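Local structure of dTDP-4-dehydrorhamnose reductase (Bacillus anthracis, 3SC6) at residues R7-G12 / Q53-H58; L171-E176 / A231-N236; V180-I185 / S219-A224. The protein probably catalyses the NADPH-dependent reduction of dTDP-4-dehydrorhamnose to dTDP-L-rhamnose, the last step in making the activated sugar dTDP-L-rhamnose. All coordinates share one frame; numbering follows the deposited sequence.

Interaction 1. Residues R7-G12 / Q53-H58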
ATOM      1  N   ARG A   7       8.436  -3.707  20.728  1.00 56.41           N
ATOM      2  CA  ARG A   7       9.185  -2.773  19.891  1.00 55.95           C
ATOM      3  C   ARG A   7       8.810  -2.982  18.438  1.00 53.27           C
ATOM      4  O   ARG A   7       8.771  -4.120  17.980  1.00 52.33           O
ATOM      5  CB  ARG A   7      10.624  -3.197  20.041  1.00 56.61           C
ATOM      6  CG  ARG A   7      10.983  -3.372  21.481  1.00 59.67           C
ATOM      7  CD  ARG A   7      12.195  -4.222  21.606  1.00 62.34           C
ATOM      8  NE  ARG A   7      12.309  -4.658  22.981  1.00 65.98           N
ATOM      9  CZ  ARG A   7      13.105  -5.633  23.385  1.00 71.21           C
ATOM     10  NH1 ARG A   7      13.119  -5.975  24.669  1.00 75.74           N
ATOM     11  NH2 ARG A   7      13.852  -6.295  22.505  1.00 71.14           N
ATOM     12  N   VAL A   8       8.574  -1.899  17.702  1.00 51.94           N
ATOM     13  CA  VAL A   8       8.208  -2.016  16.297  1.00 49.72           C
ATOM     14  C   VAL A   8       9.042  -1.095  15.426  1.00 49.14           C
ATOM     15  O   VAL A   8       9.190   0.083  15.726  1.00 50.25           O
ATOM     16  CB  VAL A   8       6.718  -1.661  16.062  1.00 49.18           C
ATOM     17  CG1 VAL A   8       5.823  -2.564  16.879  1.00 49.39           C
ATOM     18  CG2 VAL A   8       6.448  -0.226  16.427  1.00 51.25           C
ATOM     19  N   ILE A   9       9.606  -1.644  14.358  1.00 47.68           N
ATOM     20  CA  ILE A   9      10.412  -0.867  13.426  1.00 47.58           C
ATOM     21  C   ILE A   9       9.603  -0.622  12.162  1.00 46.66           C
ATOM     22  O   ILE A   9       8.908  -1.516  11.685  1.00 44.98           O
ATOM     23  CB  ILE A   9      11.732  -1.570  13.042  1.00 47.87           C
ATOM     24  CG1 ILE A   9      12.664  -1.652  14.251  1.00 49.42           C
ATOM     25  CG2 ILE A   9      12.453  -0.801  11.950  1.00 47.78           C
ATOM     26  CD1 ILE A   9      14.018  -2.280  13.938  1.00 48.51           C
ATOM     27  N   ILE A  10       9.681   0.600  11.637  1.00 47.50           N
ATOM     28  CA  ILE A  10       8.966   0.972  10.418  1.00 46.80           C
ATOM     29  C   ILE A  10       9.961   1.453   9.367  1.00 47.16           C
ATOM     30  O   ILE A  10      10.649   2.449   9.570  1.00 48.44           O
ATOM     31  CB  ILE A  10       7.936   2.085  10.667  1.00 46.98           C
ATOM     32  CG1 ILE A  10       6.912   1.639  11.711  1.00 47.91           C
ATOM     33  CG2 ILE A  10       7.230   2.438   9.381  1.00 45.96           C
ATOM     34  CD1 ILE A  10       5.849   2.677  12.005  1.00 46.66           C
ATOM     35  N   THR A  11      10.047   0.733   8.254  1.00 46.49           N
ATOM     36  CA  THR A  11      10.960   1.102   7.178  1.00 47.91           C
ATOM     37  C   THR A  11      10.211   1.998   6.185  1.00 49.04           C
ATOM     38  O   THR A  11       9.102   1.677   5.769  1.00 48.68           O
ATOM     39  CB  THR A  11      11.518  -0.138   6.460  1.00 47.12           C
ATOM     40  OG1 THR A  11      10.444  -0.877   5.866  1.00 46.26           O
ATOM     41  CG2 THR A  11      12.263  -1.031   7.441  1.00 46.00           C
ATOM     42  N   GLY A  12      10.824   3.114   5.805  1.00 51.25           N
ATOM     43  CA  GLY A  12      10.199   4.058   4.872  1.00 52.74           C
ATOM     44  C   GLY A  12       9.170   4.891   5.626  1.00 54.10           C
ATOM     45  O   GLY A  12       8.046   5.085   5.161  1.00 54.36           O
ATOM     46  N   GLN A  53      19.555  -5.671  14.866  1.00 61.76           N
ATOM     47  CA  GLN A  53      20.217  -6.353  15.988  1.00 63.15           C
ATOM     48  C   GLN A  53      20.149  -5.509  17.249  1.00 63.64           C
ATOM     49  O   GLN A  53      19.744  -5.983  18.304  1.00 63.52           O
ATOM     50  CB  GLN A  53      21.696  -6.638  15.685  1.00 64.88           C
ATOM     51  CG  GLN A  53      21.997  -7.647  14.575  1.00 66.31           C
ATOM     52  CD  GLN A  53      21.533  -9.054  14.900  1.00 67.94           C
ATOM     53  OE1 GLN A  53      20.896  -9.295  15.926  1.00 68.83           O
ATOM     54  NE2 GLN A  53      21.860  -9.998  14.023  1.00 69.25           N
ATOM     55  N   GLU A  54      20.559  -4.253  17.120  1.00 64.61           N
ATOM     56  CA  GLU A  54      20.568  -3.310  18.233  1.00 66.19           C
ATOM     57  C   GLU A  54      19.197  -3.140  18.883  1.00 64.91           C
ATOM     58  O   GLU A  54      19.042  -3.369  20.079  1.00 65.70           O
ATOM     59  CB  GLU A  54      21.100  -1.957  17.753  1.00 67.60           C
ATOM     60  CG  GLU A  54      21.157  -0.882  18.825  1.00 71.64           C
ATOM     61  CD  GLU A  54      21.719   0.432  18.306  1.00 76.57           C
ATOM     62  OE1 GLU A  54      22.141   0.485  17.130  1.00 78.50           O
ATOM     63  OE2 GLU A  54      21.752   1.411  19.081  1.00 81.39           O
ATOM     64  N   ILE A  55      18.209  -2.740  18.093  1.00 63.41           N
ATOM     65  CA  ILE A  55      16.855  -2.540  18.601  1.00 62.32           C
ATOM     66  C   ILE A  55      16.185  -3.878  18.904  1.00 61.10           C
ATOM     67  O   ILE A  55      15.455  -4.012  19.890  1.00 60.88           O
ATOM     68  CB  ILE A  55      15.991  -1.759  17.600  1.00 61.19           C
ATOM     69  CG1 ILE A  55      16.624  -0.398  17.302  1.00 62.34           C
ATOM     70  CG2 ILE A  55      14.593  -1.566  18.150  1.00 61.65           C
ATOM     71  CD1 ILE A  55      15.841   0.437  16.320  1.00 60.61           C
ATOM     72  N   ARG A  56      16.453  -4.859  18.050  1.00 60.07           N
ATOM     73  CA  ARG A  56      15.901  -6.206  18.181  1.00 59.43           C
ATOM     74  C   ARG A  56      14.404  -6.106  18.475  1.00 57.31           C
ATOM     75  O   ARG A  56      13.963  -6.290  19.612  1.00 58.02           O
ATOM     76  CB  ARG A  56      16.670  -6.994  19.242  1.00 60.94           C
ATOM     77  CG  ARG A  56      16.256  -8.435  19.344  1.00 63.71           C
ATOM     78  CD  ARG A  56      17.174  -9.203  20.265  1.00 69.97           C
ATOM     79  NE  ARG A  56      16.826 -10.620  20.292  1.00 73.75           N
ATOM     80  CZ  ARG A  56      17.509 -11.551  20.950  1.00 77.29           C
ATOM     81  NH1 ARG A  56      18.605 -11.228  21.626  1.00 77.83           N
ATOM     82  NH2 ARG A  56      17.107 -12.814  20.911  1.00 79.50           N
ATOM     83  N   PRO A  57      13.615  -5.816  17.425  1.00 54.47           N
ATOM     84  CA  PRO A  57      12.168  -5.651  17.500  1.00 53.16           C
ATOM     85  C   PRO A  57      11.299  -6.894  17.396  1.00 51.03           C
ATOM     86  O   PRO A  57      11.683  -7.890  16.786  1.00 49.28           O
ATOM     87  CB  PRO A  57      11.880  -4.758  16.294  1.00 52.72           C
ATOM     88  CG  PRO A  57      12.882  -5.194  15.284  1.00 52.57           C
ATOM     89  CD  PRO A  57      14.115  -5.600  16.054  1.00 53.52           C
ATOM     90  N   HIS A  58      10.118  -6.802  17.999  1.00 50.28           N
ATOM     91  CA  HIS A  58       9.150  -7.881  17.988  1.00 49.46           C
ATOM     92  C   HIS A  58       8.392  -7.845  16.666  1.00 47.71           C
ATOM     93  O   HIS A  58       8.016  -8.882  16.126  1.00 47.26           O
ATOM     94  CB  HIS A  58       8.138  -7.736  19.135  1.00 49.75           C
ATOM     95  CG  HIS A  58       8.740  -7.824  20.505  1.00 52.04           C
ATOM     96  ND1 HIS A  58       9.192  -6.721  21.197  1.00 53.20           N
ATOM     97  CD2 HIS A  58       8.942  -8.887  21.321  1.00 52.31           C
ATOM     98  CE1 HIS A  58       9.658  -7.101  22.374  1.00 53.94           C
ATOM     99  NE2 HIS A  58       9.519  -8.411  22.473  1.00 53.49           N
TER

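Interaction 2. Residues L171-E176 / A231-N236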
ATOM      1  N   LEU A 171      -6.645  21.310  -7.907  1.00 79.80           N
ATOM      2  CA  LEU A 171      -6.983  21.698  -9.270  1.00 80.29           C
ATOM      3  C   LEU A 171      -8.452  22.097  -9.395  1.00 81.15           C
ATOM      4  O   LEU A 171      -8.788  23.029 -10.124  1.00 81.90           O
ATOM      5  CB  LEU A 171      -6.673  20.548 -10.234  1.00 79.15           C
ATOM      6  CG  LEU A 171      -5.212  20.082 -10.266  1.00 78.75           C
ATOM      7  CD1 LEU A 171      -5.046  18.893 -11.203  1.00 77.60           C
ATOM      8  CD2 LEU A 171      -4.277  21.214 -10.671  1.00 80.63           C
ATOM      9  N   GLY A 172      -9.316  21.395  -8.669  1.00 80.76           N
ATOM     10  CA  GLY A 172     -10.753  21.661  -8.693  1.00 81.68           C
ATOM     11  C   GLY A 172     -11.166  23.103  -8.469  1.00 83.17           C
ATOM     12  O   GLY A 172     -12.068  23.604  -9.142  1.00 84.26           O
ATOM     13  N   LYS A 173     -10.509  23.772  -7.527  1.00 83.66           N
ATOM     14  CA  LYS A 173     -10.822  25.169  -7.215  1.00 85.61           C
ATOM     15  C   LYS A 173     -10.572  26.123  -8.383  1.00 86.31           C
ATOM     16  O   LYS A 173     -11.267  27.126  -8.523  1.00 87.20           O
ATOM     17  CB  LYS A 173     -10.020  25.642  -5.997  1.00 86.15           C
ATOM     18  CG  LYS A 173     -10.306  24.874  -4.714  1.00 86.40           C
ATOM     19  CD  LYS A 173      -9.453  25.383  -3.559  1.00 87.91           C
ATOM     20  CE  LYS A 173      -9.724  24.603  -2.280  1.00 88.03           C
ATOM     21  NZ  LYS A 173      -8.887  25.075  -1.142  1.00 89.10           N
ATOM     22  N   GLU A 174      -9.590  25.802  -9.220  1.00 85.74           N
ATOM     23  CA  GLU A 174      -9.250  26.647 -10.367  1.00 86.83           C
ATOM     24  C   GLU A 174     -10.028  26.302 -11.641  1.00 86.41           C
ATOM     25  O   GLU A 174     -10.387  27.196 -12.408  1.00 87.70           O
ATOM     26  CB  GLU A 174      -7.744  26.574 -10.636  1.00 86.77           C
ATOM     27  CG  GLU A 174      -6.881  26.995  -9.445  1.00 88.06           C
ATOM     28  CD  GLU A 174      -7.116  28.436  -8.999  1.00 92.17           C
ATOM     29  OE1 GLU A 174      -6.577  28.815  -7.936  1.00 94.27           O
ATOM     30  OE2 GLU A 174      -7.841  29.184  -9.692  1.00 93.56           O
ATOM     31  N   ARG A 175     -10.276  25.015 -11.870  1.00 84.76           N
ATOM     32  CA  ARG A 175     -11.015  24.580 -13.062  1.00 84.75           C
ATOM     33  C   ARG A 175     -12.529  24.677 -13.000  1.00 85.12           C
ATOM     34  O   ARG A 175     -13.147  24.710 -11.931  1.00 84.70           O
ATOM     35  CB  ARG A 175     -10.677  23.134 -13.469  1.00 83.69           C
ATOM     36  CG  ARG A 175      -9.311  22.884 -14.070  1.00 83.01           C
ATOM     37  CD  ARG A 175      -8.162  23.230 -13.188  1.00 82.57           C
ATOM     38  NE  ARG A 175      -6.920  22.929 -13.879  1.00 82.12           N
ATOM     39  CZ  ARG A 175      -5.712  23.143 -13.381  1.00 83.09           C
ATOM     40  NH1 ARG A 175      -4.648  22.830 -14.100  1.00 83.91           N
ATOM     41  NH2 ARG A 175      -5.565  23.670 -12.169  1.00 83.51           N
ATOM     42  N   GLU A 176     -13.097  24.714 -14.199  1.00 85.54           N
ATOM     43  CA  GLU A 176     -14.522  24.785 -14.416  1.00 86.35           C
ATOM     44  C   GLU A 176     -14.916  23.361 -14.825  1.00 85.15           C
ATOM     45  O   GLU A 176     -16.046  22.925 -14.606  1.00 85.91           O
ATOM     46  CB  GLU A 176     -14.827  25.821 -15.506  1.00 88.03           C
ATOM     47  CG  GLU A 176     -16.302  26.044 -15.797  1.00 89.97           C
ATOM     48  CD  GLU A 176     -16.536  27.131 -16.839  1.00 91.60           C
ATOM     49  OE1 GLU A 176     -17.708  27.431 -17.131  1.00 94.18           O
ATOM     50  OE2 GLU A 176     -15.554  27.699 -17.354  1.00 91.63           O
ATOM     51  N   ALA A 231     -16.502  17.441  -0.921  1.00 85.40           N
ATOM     52  CA  ALA A 231     -15.789  18.709  -0.848  1.00 86.12           C
ATOM     53  C   ALA A 231     -16.774  19.856  -1.089  1.00 88.45           C
ATOM     54  O   ALA A 231     -16.495  21.010  -0.757  1.00 89.17           O
ATOM     55  CB  ALA A 231     -14.670  18.746  -1.869  1.00 84.72           C
ATOM     56  N   ASN A 232     -17.925  19.518  -1.667  1.00 89.60           N
ATOM     57  CA  ASN A 232     -18.978  20.483  -1.969  1.00 91.71           C
ATOM     58  C   ASN A 232     -18.439  21.556  -2.919  1.00 91.84           C
ATOM     59  O   ASN A 232     -18.548  22.756  -2.659  1.00 93.46           O
ATOM     60  CB  ASN A 232     -19.538  21.095  -0.673  1.00 93.57           C
ATOM     61  CG  ASN A 232     -20.717  22.032  -0.919  1.00 96.39           C
ATOM     62  OD1 ASN A 232     -21.184  22.188  -2.047  1.00 96.41           O
ATOM     63  ND2 ASN A 232     -21.216  22.642   0.151  1.00 99.53           N
ATOM     64  N   MET A 233     -17.836  21.098  -4.014  1.00 90.50           N
ATOM     65  CA  MET A 233     -17.271  21.981  -5.030  1.00 90.43           C
ATOM     66  C   MET A 233     -17.983  21.698  -6.351  1.00 90.82           C
ATOM     67  O   MET A 233     -18.052  20.552  -6.795  1.00 89.40           O
ATOM     68  CB  MET A 233     -15.760  21.755  -5.185  1.00 88.93           C
ATOM     69  CG  MET A 233     -14.950  21.937  -3.899  1.00 88.18           C
ATOM     70  SD  MET A 233     -13.163  21.716  -4.120  1.00 85.53           S
ATOM     71  CE  MET A 233     -12.505  22.692  -2.779  1.00 85.59           C
ATOM     72  N   LYS A 234     -18.516  22.744  -6.973  1.00 92.60           N
ATOM     73  CA  LYS A 234     -19.224  22.598  -8.238  1.00 93.39           C
ATOM     74  C   LYS A 234     -18.250  22.609  -9.414  1.00 92.37           C
ATOM     75  O   LYS A 234     -17.853  23.668  -9.898  1.00 93.27           O
ATOM     76  CB  LYS A 234     -20.279  23.698  -8.385  1.00 95.54           C
ATOM     77  CG  LYS A 234     -21.338  23.673  -7.278  1.00 97.19           C
ATOM     78  CD  LYS A 234     -22.382  24.785  -7.420  1.00100.62           C
ATOM     79  CE  LYS A 234     -23.171  24.688  -8.722  1.00101.81           C
ATOM     80  NZ  LYS A 234     -24.191  25.770  -8.832  1.00103.89           N
ATOM     81  N   VAL A 235     -17.868  21.413  -9.857  1.00 90.90           N
ATOM     82  CA  VAL A 235     -16.943  21.243 -10.971  1.00 89.97           C
ATOM     83  C   VAL A 235     -17.341  20.013 -11.780  1.00 89.57           C
ATOM     84  O   VAL A 235     -17.794  19.017 -11.221  1.00 89.03           O
ATOM     85  CB  VAL A 235     -15.498  21.061 -10.472  1.00 88.60           C
ATOM     86  CG1 VAL A 235     -14.560  20.802 -11.639  1.00 87.97           C
ATOM     87  CG2 VAL A 235     -15.052  22.283  -9.673  1.00 89.51           C
ATOM     88  N   ASN A 236     -17.170  20.084 -13.096  1.00 89.95           N
ATOM     89  CA  ASN A 236     -17.516  18.971 -13.974  1.00 90.08           C
ATOM     90  C   ASN A 236     -16.339  18.039 -14.186  1.00 88.28           C
ATOM     91  O   ASN A 236     -15.185  18.457 -14.107  1.00 87.58           O
ATOM     92  CB  ASN A 236     -17.977  19.491 -15.332  1.00 91.90           C
ATOM     93  CG  ASN A 236     -19.187  20.388 -15.231  1.00 94.38           C
ATOM     94  OD1 ASN A 236     -19.742  20.578 -14.148  1.00 95.98           O
ATOM     95  ND2 ASN A 236     -19.606  20.943 -16.362  1.00 96.90           N
TER

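Interaction 3. Residues V180-I185 / S219-A224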
ATOM      1  N   VAL A 180     -10.779  13.138 -16.124  1.00 75.20           N
ATOM      2  CA  VAL A 180     -10.182  12.046 -15.356  1.00 73.72           C
ATOM      3  C   VAL A 180     -10.462  10.694 -16.012  1.00 74.05           C
ATOM      4  O   VAL A 180     -11.555  10.462 -16.525  1.00 75.46           O
ATOM      5  CB  VAL A 180     -10.772  12.001 -13.936  1.00 72.78           C
ATOM      6  CG1 VAL A 180     -10.231  10.804 -13.170  1.00 71.41           C
ATOM      7  CG2 VAL A 180     -10.492  13.305 -13.200  1.00 72.19           C
ATOM      8  N   VAL A 181      -9.480   9.799 -15.981  1.00 73.15           N
ATOM      9  CA  VAL A 181      -9.635   8.471 -16.574  1.00 73.59           C
ATOM     10  C   VAL A 181     -10.886   7.781 -16.010  1.00 73.26           C
ATOM     11  O   VAL A 181     -11.170   7.885 -14.815  1.00 72.15           O
ATOM     12  CB  VAL A 181      -8.390   7.594 -16.314  1.00 72.59           C
ATOM     13  CG1 VAL A 181      -8.598   6.194 -16.860  1.00 74.29           C
ATOM     14  CG2 VAL A 181      -7.153   8.229 -16.934  1.00 73.41           C
ATOM     15  N   ALA A 182     -11.631   7.089 -16.873  1.00 74.06           N
ATOM     16  CA  ALA A 182     -12.852   6.392 -16.448  1.00 74.17           C
ATOM     17  C   ALA A 182     -12.947   4.936 -16.925  1.00 74.59           C
ATOM     18  O   ALA A 182     -13.980   4.296 -16.749  1.00 74.61           O
ATOM     19  CB  ALA A 182     -14.077   7.169 -16.913  1.00 75.36           C
ATOM     20  N   ASP A 183     -11.877   4.417 -17.521  1.00 74.78           N
ATOM     21  CA  ASP A 183     -11.871   3.036 -18.010  1.00 75.87           C
ATOM     22  C   ASP A 183     -10.969   2.124 -17.166  1.00 74.31           C
ATOM     23  O   ASP A 183     -10.559   1.052 -17.616  1.00 74.87           O
ATOM     24  CB  ASP A 183     -11.483   2.983 -19.493  1.00 77.73           C
ATOM     25  CG  ASP A 183     -10.121   3.590 -19.769  1.00 77.88           C
ATOM     26  OD1 ASP A 183      -9.691   3.569 -20.941  1.00 80.78           O
ATOM     27  OD2 ASP A 183      -9.485   4.092 -18.819  1.00 76.42           O
ATOM     28  N   GLN A 184     -10.665   2.570 -15.946  1.00 72.52           N
ATOM     29  CA  GLN A 184      -9.830   1.817 -15.010  1.00 70.94           C
ATOM     30  C   GLN A 184     -10.555   1.751 -13.674  1.00 69.98           C
ATOM     31  O   GLN A 184     -10.642   2.748 -12.955  1.00 69.04           O
ATOM     32  CB  GLN A 184      -8.459   2.465 -14.810  1.00 69.44           C
ATOM     33  CG  GLN A 184      -7.612   2.549 -16.053  1.00 71.12           C
ATOM     34  CD  GLN A 184      -6.258   3.177 -15.784  1.00 70.31           C
ATOM     35  OE1 GLN A 184      -5.936   3.524 -14.649  1.00 67.58           O
ATOM     36  NE2 GLN A 184      -5.454   3.319 -16.830  1.00 72.03           N
ATOM     37  N   ILE A 185     -11.078   0.573 -13.354  1.00 70.13           N
ATOM     38  CA  ILE A 185     -11.800   0.367 -12.113  1.00 69.60           C
ATOM     39  C   ILE A 185     -10.858  -0.087 -11.007  1.00 68.18           C
ATOM     40  O   ILE A 185      -9.928  -0.858 -11.248  1.00 68.23           O
ATOM     41  CB  ILE A 185     -12.932  -0.663 -12.299  1.00 71.21           C
ATOM     42  CG1 ILE A 185     -13.914  -0.171 -13.367  1.00 73.33           C
ATOM     43  CG2 ILE A 185     -13.666  -0.903 -10.989  1.00 70.13           C
ATOM     44  CD1 ILE A 185     -15.072  -1.116 -13.614  1.00 76.51           C
ATOM     45  N   SER A 219     -13.761   3.937  -9.756  1.00 71.81           N
ATOM     46  CA  SER A 219     -13.028   4.391 -10.943  1.00 71.23           C
ATOM     47  C   SER A 219     -12.567   5.805 -10.643  1.00 69.59           C
ATOM     48  O   SER A 219     -13.269   6.539  -9.947  1.00 69.53           O
ATOM     49  CB  SER A 219     -13.912   4.386 -12.188  1.00 73.46           C
ATOM     50  OG  SER A 219     -15.001   5.280 -12.047  1.00 75.47           O
ATOM     51  N   TRP A 220     -11.409   6.201 -11.168  1.00 67.72           N
ATOM     52  CA  TRP A 220     -10.903   7.550 -10.907  1.00 66.38           C
ATOM     53  C   TRP A 220     -11.968   8.588 -11.198  1.00 67.94           C
ATOM     54  O   TRP A 220     -12.084   9.584 -10.487  1.00 67.57           O
ATOM     55  CB  TRP A 220      -9.635   7.860 -11.705  1.00 65.59           C
ATOM     56  CG  TRP A 220      -8.517   6.912 -11.435  1.00 61.96           C
ATOM     57  CD1 TRP A 220      -8.073   5.916 -12.251  1.00 59.45           C
ATOM     58  CD2 TRP A 220      -7.772   6.800 -10.220  1.00 57.93           C
ATOM     59  NE1 TRP A 220      -7.050   5.232 -11.645  1.00 58.95           N
ATOM     60  CE2 TRP A 220      -6.850   5.749 -10.392  1.00 57.66           C
ATOM     61  CE3 TRP A 220      -7.778   7.503  -9.009  1.00 56.11           C
ATOM     62  CZ2 TRP A 220      -5.945   5.379  -9.399  1.00 55.73           C
ATOM     63  CZ3 TRP A 220      -6.879   7.137  -8.025  1.00 55.83           C
ATOM     64  CH2 TRP A 220      -5.974   6.084  -8.226  1.00 55.10           C
ATOM     65  N   PHE A 221     -12.746   8.334 -12.245  1.00 69.79           N
ATOM     66  CA  PHE A 221     -13.823   9.218 -12.667  1.00 71.50           C
ATOM     67  C   PHE A 221     -14.921   9.319 -11.596  1.00 71.88           C
ATOM     68  O   PHE A 221     -15.211  10.416 -11.114  1.00 71.98           O
ATOM     69  CB  PHE A 221     -14.376   8.720 -14.003  1.00 73.22           C
ATOM     70  CG  PHE A 221     -15.522   9.523 -14.535  1.00 75.39           C
ATOM     71  CD1 PHE A 221     -15.294  10.685 -15.251  1.00 77.62           C
ATOM     72  CD2 PHE A 221     -16.826   9.080 -14.377  1.00 77.53           C
ATOM     73  CE1 PHE A 221     -16.347  11.419 -15.760  1.00 79.48           C
ATOM     74  CE2 PHE A 221     -17.884   9.804 -14.889  1.00 79.95           C
ATOM     75  CZ  PHE A 221     -17.644  10.978 -15.582  1.00 80.75           C
ATOM     76  N   GLU A 222     -15.522   8.187 -11.226  1.00 72.05           N
ATOM     77  CA  GLU A 222     -16.579   8.178 -10.202  1.00 72.92           C
ATOM     78  C   GLU A 222     -16.019   8.641  -8.866  1.00 71.55           C
ATOM     79  O   GLU A 222     -16.706   9.293  -8.076  1.00 71.58           O
ATOM     80  CB  GLU A 222     -17.171   6.780 -10.033  1.00 73.58           C
ATOM     81  CG  GLU A 222     -17.863   6.232 -11.260  1.00 77.14           C
ATOM     82  CD  GLU A 222     -18.394   4.824 -11.049  1.00 80.33           C
ATOM     83  OE1 GLU A 222     -18.141   4.236  -9.971  1.00 77.82           O
ATOM     84  OE2 GLU A 222     -19.054   4.299 -11.973  1.00 85.09           O
ATOM     85  N   PHE A 223     -14.767   8.280  -8.618  1.00 70.27           N
ATOM     86  CA  PHE A 223     -14.085   8.647  -7.392  1.00 69.35           C
ATOM     87  C   PHE A 223     -13.908  10.158  -7.401  1.00 69.45           C
ATOM     88  O   PHE A 223     -14.187  10.827  -6.408  1.00 69.49           O
ATOM     89  CB  PHE A 223     -12.756   7.883  -7.294  1.00 68.38           C
ATOM     90  CG  PHE A 223     -11.958   8.174  -6.056  1.00 67.05           C
ATOM     91  CD1 PHE A 223     -12.372   7.695  -4.829  1.00 67.39           C
ATOM     92  CD2 PHE A 223     -10.732   8.799  -6.137  1.00 66.79           C
ATOM     93  CE1 PHE A 223     -11.634   7.928  -3.694  1.00 66.69           C
ATOM     94  CE2 PHE A 223      -9.981   9.019  -5.003  1.00 66.66           C
ATOM     95  CZ  PHE A 223     -10.433   8.583  -3.783  1.00 66.43           C
ATOM     96  N   ALA A 224     -13.487  10.694  -8.543  1.00 69.33           N
ATOM     97  CA  ALA A 224     -13.289  12.127  -8.686  1.00 69.44           C
ATOM     98  C   ALA A 224     -14.584  12.863  -8.354  1.00 70.55           C
ATOM     99  O   ALA A 224     -14.582  13.775  -7.529  1.00 70.15           O
ATOM    100  CB  ALA A 224     -12.828  12.465 -10.094  1.00 69.35           C
TER

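Interaction 1. Residues R7-G12 / Q53-H58
Arg7 and His58 both carry CG beside the backbone N and anti to the carbonyl carbon, and in His58 a chi2 of 91° then turns ND1 to the backbone N-H of Arg7. There ND1 accepts from Arg7 N at 3.1 Å, the donor a little tilted from the ring plane, consistent with ND1 lacking a proton. A second backbone bond runs from His58 N to Arg7 O (3.0 Å), so Arg7 is held at both its N-H and its carbonyl. The Arg7 chain runs extended from CG to NE; beyond it NH2 donates to Arg56 O at 2.9 Å. That bond is nearly straight at the oxygen (C=O...N 159°) and lies close to both the carbonyl and the guanidinium planes. Over one face of the guanidinium, toward its rim, sits His58 CE1, 3.7 Å from Arg7 NE; the two planes are 58° apart, so this is no parallel stack.

Strand 6-11 is the first strand of the Rossmann fold, lying between 30-35 and 59-62 and paired in parallel with both, in the main sheet. Arg56, the first residue after helix 45-55, has positive phi, and residues 56-58 then lead into strand 59-62, completing a beta-alpha-beta crossover. At the far end of strand 6-11, Gly12 touches the bound NADP.

Further along the strand, at Ile9, the contact is apolar. Ile9 lays CD1 against the Pro57 ring, 3.4 Å from CG, and meets Ile55 CD1 at 4.0 Å. Phe35 of the neighbouring strand packs against both Ile9 and Ile55.

Interaction 2. Residues L171-E176 / A231-N236
Val235 makes the close-fitting part of this contact, pushing its two methyls toward the backbone carbonyls of Gly172, Arg175 and Glu176. CG2 lies 3.3 Å from Gly172 O and 3.8 Å from Arg175 O, while CG1 faces the carbonyl of Glu176, 3.9 Å from its O. Gly172, without a side chain, lets its backbone sit close to Val235. Ile178 of strand 177-181 also packs on Val235. Met233, extended beyond CG, crosses Lys173 obliquely and brings its CE methyl to Lys173 CE at 3.4 Å, so the lysine contributes its aliphatic part.

The segment bearing Val235 starts where helix 220-231 stops in a Schellman motif, with Asn232 as the C-prime residue of positive phi. From there the chain runs out into strand 236-240, which pairs in parallel with strand 177-181. At the start of that pairing, Asn236 N gives a weak bond to Glu176 O, long at 3.4 Å though almost straight (175°).

The loose side lies at the exposed side chains of Lys173, Arg175 and Glu176. Glu176 sets off away from residues 231-236, and only its backbone takes part. Arg175 likewise leads its end away from them and lays one guanidinium face by Leu171 CG.

Interaction 3. Residues V180-I185 / S219-A224
Val180 and Trp220 lead the apolar group of contacts, their side chains crossing at about a right angle. Val180 CG1 reaches Trp220 CB at 3.3 Å, and its other methyl, CG2, meets Ala224 CB at 4.0 Å one helical turn on, so this one valine spans the first turn of helix 220-231. Beside it, Ala182 CB lies 3.3 Å from Phe221 CB. Phe221 has CG anti to its backbone N (chi1 178°), and its ring leads away from residues 180-185 to pack on Val237 and Pro239 of strand 236-240. The contact thereby sets the start of helix 220-231 against the end of strand 177-181, which pairs in parallel with strand 236-240 in a small two-stranded sheet.

The polar contacts are side chain to ring and backbone to backbone. Gln184 OE1 comes to the edge of the indole, near its plane, 3.6 Å from Trp220 NE1, with the amide turned 67° against the ring. Val181 O stands 3.0 Å from Phe221 N, and Gln184 O takes a CA-H...O contact from Ser219 CA at 3.5 Å.

Within residues 219-224 the helix start is capped: Ser219 is the N-cap, and its OG lies between the backbone N and the carbonyl carbon (chi1 62°), from where it accepts the Glu222 N-H, 3.1 Å from OG to Glu222 N.

Beyond the contact, Trp220 stacks on Trp155 and meets Phe164, and its side chain is about 7 Å from the bound NADP. Val180 touches Phe164 and Met168 of helix 164-172.

The chemistry is thus mainly apolar, with oxygens gathered at the helix start. The partial positive charge expected there would probably favour Val181 O, while Val180 and Gln184 both bear on Trp220, whose indole belongs to an aromatic cluster near the cofactor.

How the interactions relate
From the N terminus, interaction 1 comes first. It closes a loop of 40 residues holding helix 16-24, strand 30-35 and most of helix 45-55, and ties the first Rossmann strand to the turn that enters strand 59-62. Interactions 2 and 3 follow much later, on the opposite side of the chain's centre, with their centres 44 and 39 Å from that of interaction 1. Neither crosses it. Interaction 2 closes the wider loop, from the end of helix 164-172 to the exit of helix 220-231; interaction 3 lies wholly within that loop, joining strand 177-181 to the start of helix 220-231. Together they bracket this helix beside strands 177-181 and 236-240.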